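PDB 3LRK: alpha-galactosidase 1 from Saccharomyces cerevisiae, which hydrolyses terminal, non-reducing alpha-D-galactose residues from alpha-D-galactosides such as galactose oligosaccharides, galactomannans and galactolipids. Local coordinates for residues A169-L174 with S198-S203. The protein carries 1 engineered substitution. Residues are numbered along the deposited sequence; the frame is centred on the assembly and turned at random.
Sequences AMSDAL and SGIANS
S171, on helix 160-177, reaches across to the backbone of I200, in the loop that runs from helix 193-196 into strand 203-205. A single hydrogen bond carries the polar part: the hydroxyl OG of S171 donates to the carbonyl O of I200 at 2.6 Å. The donor stands off to one side of the carbonyl, at a C=O...OG angle of 125°, and is tilted 18° from the carbonyl plane. The side chain of S171 sets out toward the loop, and OG, anti to the backbone N (chi1 -174°), carries on to the acceptor.

The van der Waals part is small and lies beside the bond. CB of S171 lies 3.3 Å from the same I200 O, and CB of I200 approaches OG of S171 to 3.7 Å and CB of S171 to 4.0 Å. Together the segments bury just 91 Å², yet both touching residues are buried. S171 also packs on Y183 of strand 182-185 and on Y23, while on another side of the helix M170 and L174 pack against A135 and L146.

The contact belongs to the TIM-barrel domain, joining an outer helix to the loop leading into the next strand but one; at the end of that loop, N202 and S203 form backbone hydrogen bonds with Y183 and L185 of strand 182-185. An alanine at S171 would probably leave the buried carbonyl of I200 without this donor and remove this polar link between helix and loop. The chemistry is therefore a side-chain-to-main-chain tether: the hydroxyl grips a backbone carbonyl, and the side chain of I200 adds only the contact of its CB.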
ATOM      1  N   ALA A 169       4.756  22.048 -14.004  1.00 17.44           N
ATOM      2  CA  ALA A 169       4.903  23.490 -13.820  1.00 17.57           C
ATOM      3  C   ALA A 169       6.274  23.997 -14.292  1.00 17.49           C
ATOM      4  O   ALA A 169       6.344  25.024 -14.982  1.00 17.09           O
ATOM      5  CB  ALA A 169       4.628  23.906 -12.349  1.00 17.63           C
ATOM      6  N   MET A 170       7.349  23.291 -13.943  1.00 16.81           N
ATOM      7  CA  MET A 170       8.691  23.704 -14.412  1.00 17.63           C
ATOM      8  C   MET A 170       8.951  23.333 -15.887  1.00 17.66           C
ATOM      9  O   MET A 170       9.605  24.087 -16.605  1.00 18.39           O
ATOM     10  CB  MET A 170       9.804  23.166 -13.509  1.00 17.28           C
ATOM     11  CG  MET A 170      11.228  23.558 -13.957  1.00 17.72           C
ATOM     12  SD  MET A 170      11.465  25.328 -14.096  1.00 20.68           S
ATOM     13  CE  MET A 170      11.885  25.739 -12.400  1.00 17.92           C
ATOM     14  N   SER A 171       8.423  22.194 -16.326  1.00 17.95           N
ATOM     15  CA  SER A 171       8.497  21.793 -17.739  1.00 18.41           C
ATOM     16  C   SER A 171       7.934  22.900 -18.643  1.00 18.52           C
ATOM     17  O   SER A 171       8.591  23.320 -19.612  1.00 18.27           O
ATOM     18  CB  SER A 171       7.720  20.493 -17.972  1.00 18.80           C
ATOM     19  OG  SER A 171       7.899  20.012 -19.297  1.00 19.20           O
ATOM     20  N   ASP A 172       6.726  23.359 -18.309  1.00 18.02           N
ATOM     21  CA  ASP A 172       6.055  24.433 -19.047  1.00 18.66           C
ATOM     22  C   ASP A 172       6.808  25.758 -18.988  1.00 18.39           C
ATOM     23  O   ASP A 172       6.935  26.452 -20.004  1.00 18.80           O
ATOM     24  CB  ASP A 172       4.626  24.631 -18.543  1.00 18.59           C
ATOM     25  CG  ASP A 172       3.711  23.464 -18.885  1.00 20.24           C
ATOM     26  OD1 ASP A 172       4.075  22.614 -19.729  1.00 21.48           O
ATOM     27  OD2 ASP A 172       2.610  23.404 -18.304  1.00 19.87           O
ATOM     28  N   ALA A 173       7.283  26.114 -17.797  1.00 18.27           N
ATOM     29  CA  ALA A 173       8.058  27.344 -17.597  1.00 18.06           C
ATOM     30  C   ALA A 173       9.330  27.360 -18.458  1.00 17.82           C
ATOM     31  O   ALA A 173       9.670  28.385 -19.032  1.00 18.04           O
ATOM     32  CB  ALA A 173       8.404  27.523 -16.114  1.00 18.45           C
ATOM     33  N   LEU A 174      10.027  26.234 -18.533  1.00 17.49           N
ATOM     34  CA  LEU A 174      11.231  26.122 -19.364  1.00 17.85           C
ATOM     35  C   LEU A 174      10.873  26.245 -20.845  1.00 18.87           C
ATOM     36  O   LEU A 174      11.535  26.975 -21.605  1.00 18.60           O
ATOM     37  CB  LEU A 174      11.961  24.797 -19.088  1.00 17.88           C
ATOM     38  CG  LEU A 174      12.657  24.603 -17.745  1.00 17.51           C
ATOM     39  CD1 LEU A 174      13.037  23.125 -17.524  1.00 17.12           C
ATOM     40  CD2 LEU A 174      13.900  25.519 -17.615  1.00 15.91           C
ATOM     41  N   SER A 198       7.522  10.904 -19.174  1.00 18.45           N
ATOM     42  CA  SER A 198       7.889  11.056 -20.600  1.00 18.53           C
ATOM     43  C   SER A 198       7.286  12.270 -21.310  1.00 19.18           C
ATOM     44  O   SER A 198       7.947  12.901 -22.153  1.00 19.48           O
ATOM     45  CB  SER A 198       7.610   9.770 -21.388  1.00 18.77           C
ATOM     46  OG  SER A 198       6.219   9.560 -21.555  1.00 18.63           O
ATOM     47  N   GLY A 199       6.047  12.609 -20.966  1.00 18.74           N
ATOM     48  CA  GLY A 199       5.344  13.716 -21.603  1.00 18.57           C
ATOM     49  C   GLY A 199       5.782  15.107 -21.196  1.00 18.68           C
ATOM     50  O   GLY A 199       5.386  16.097 -21.825  1.00 18.49           O
ATOM     51  N   ILE A 200       6.598  15.193 -20.142  1.00 18.86           N
ATOM     52  CA  ILE A 200       7.034  16.483 -19.605  1.00 18.56           C
ATOM     53  C   ILE A 200       8.547  16.592 -19.324  1.00 18.59           C
ATOM     54  O   ILE A 200       9.010  17.663 -18.945  1.00 18.72           O
ATOM     55  CB  ILE A 200       6.280  16.824 -18.280  1.00 18.47           C
ATOM     56  CG1 ILE A 200       6.568  15.765 -17.203  1.00 18.19           C
ATOM     57  CG2 ILE A 200       4.758  16.977 -18.523  1.00 18.98           C
ATOM     58  CD1 ILE A 200       6.126  16.204 -15.752  1.00 17.12           C
ATOM     59  N   ALA A 201       9.295  15.497 -19.479  1.00 18.65           N
ATOM     60  CA  ALA A 201      10.724  15.460 -19.118  1.00 19.05           C
ATOM     61  C   ALA A 201      11.535  14.492 -19.979  1.00 19.23           C
ATOM     62  O   ALA A 201      10.972  13.605 -20.620  1.00 19.84           O
ATOM     63  CB  ALA A 201      10.893  15.103 -17.636  1.00 18.41           C
ATOM     64  N   ASN A 202      12.861  14.658 -19.961  1.00 18.61           N
ATOM     65  CA  ASN A 202      13.783  13.813 -20.720  1.00 18.11           C
ATOM     66  C   ASN A 202      14.369  12.637 -19.942  1.00 17.65           C
ATOM     67  O   ASN A 202      14.804  11.643 -20.532  1.00 16.97           O
ATOM     68  CB  ASN A 202      14.910  14.685 -21.300  1.00 18.16           C
ATOM     69  CG  ASN A 202      14.401  15.665 -22.337  1.00 19.26           C
ATOM     70  OD1 ASN A 202      14.583  16.881 -22.213  1.00 19.91           O
ATOM     71  ND2 ASN A 202      13.749  15.135 -23.374  1.00 20.48           N
ATOM     72  N   SER A 203      14.418  12.763 -18.616  1.00 17.29           N
ATOM     73  CA  SER A 203      14.853  11.666 -17.749  1.00 17.19           C
ATOM     74  C   SER A 203      14.264  11.888 -16.346  1.00 17.26           C
ATOM     75  O   SER A 203      13.841  13.001 -16.009  1.00 16.60           O
ATOM     76  CB  SER A 203      16.394  11.529 -17.707  1.00 17.27           C
ATOM     77  OG  SER A 203      17.008  12.596 -16.996  1.00 17.99           O
TER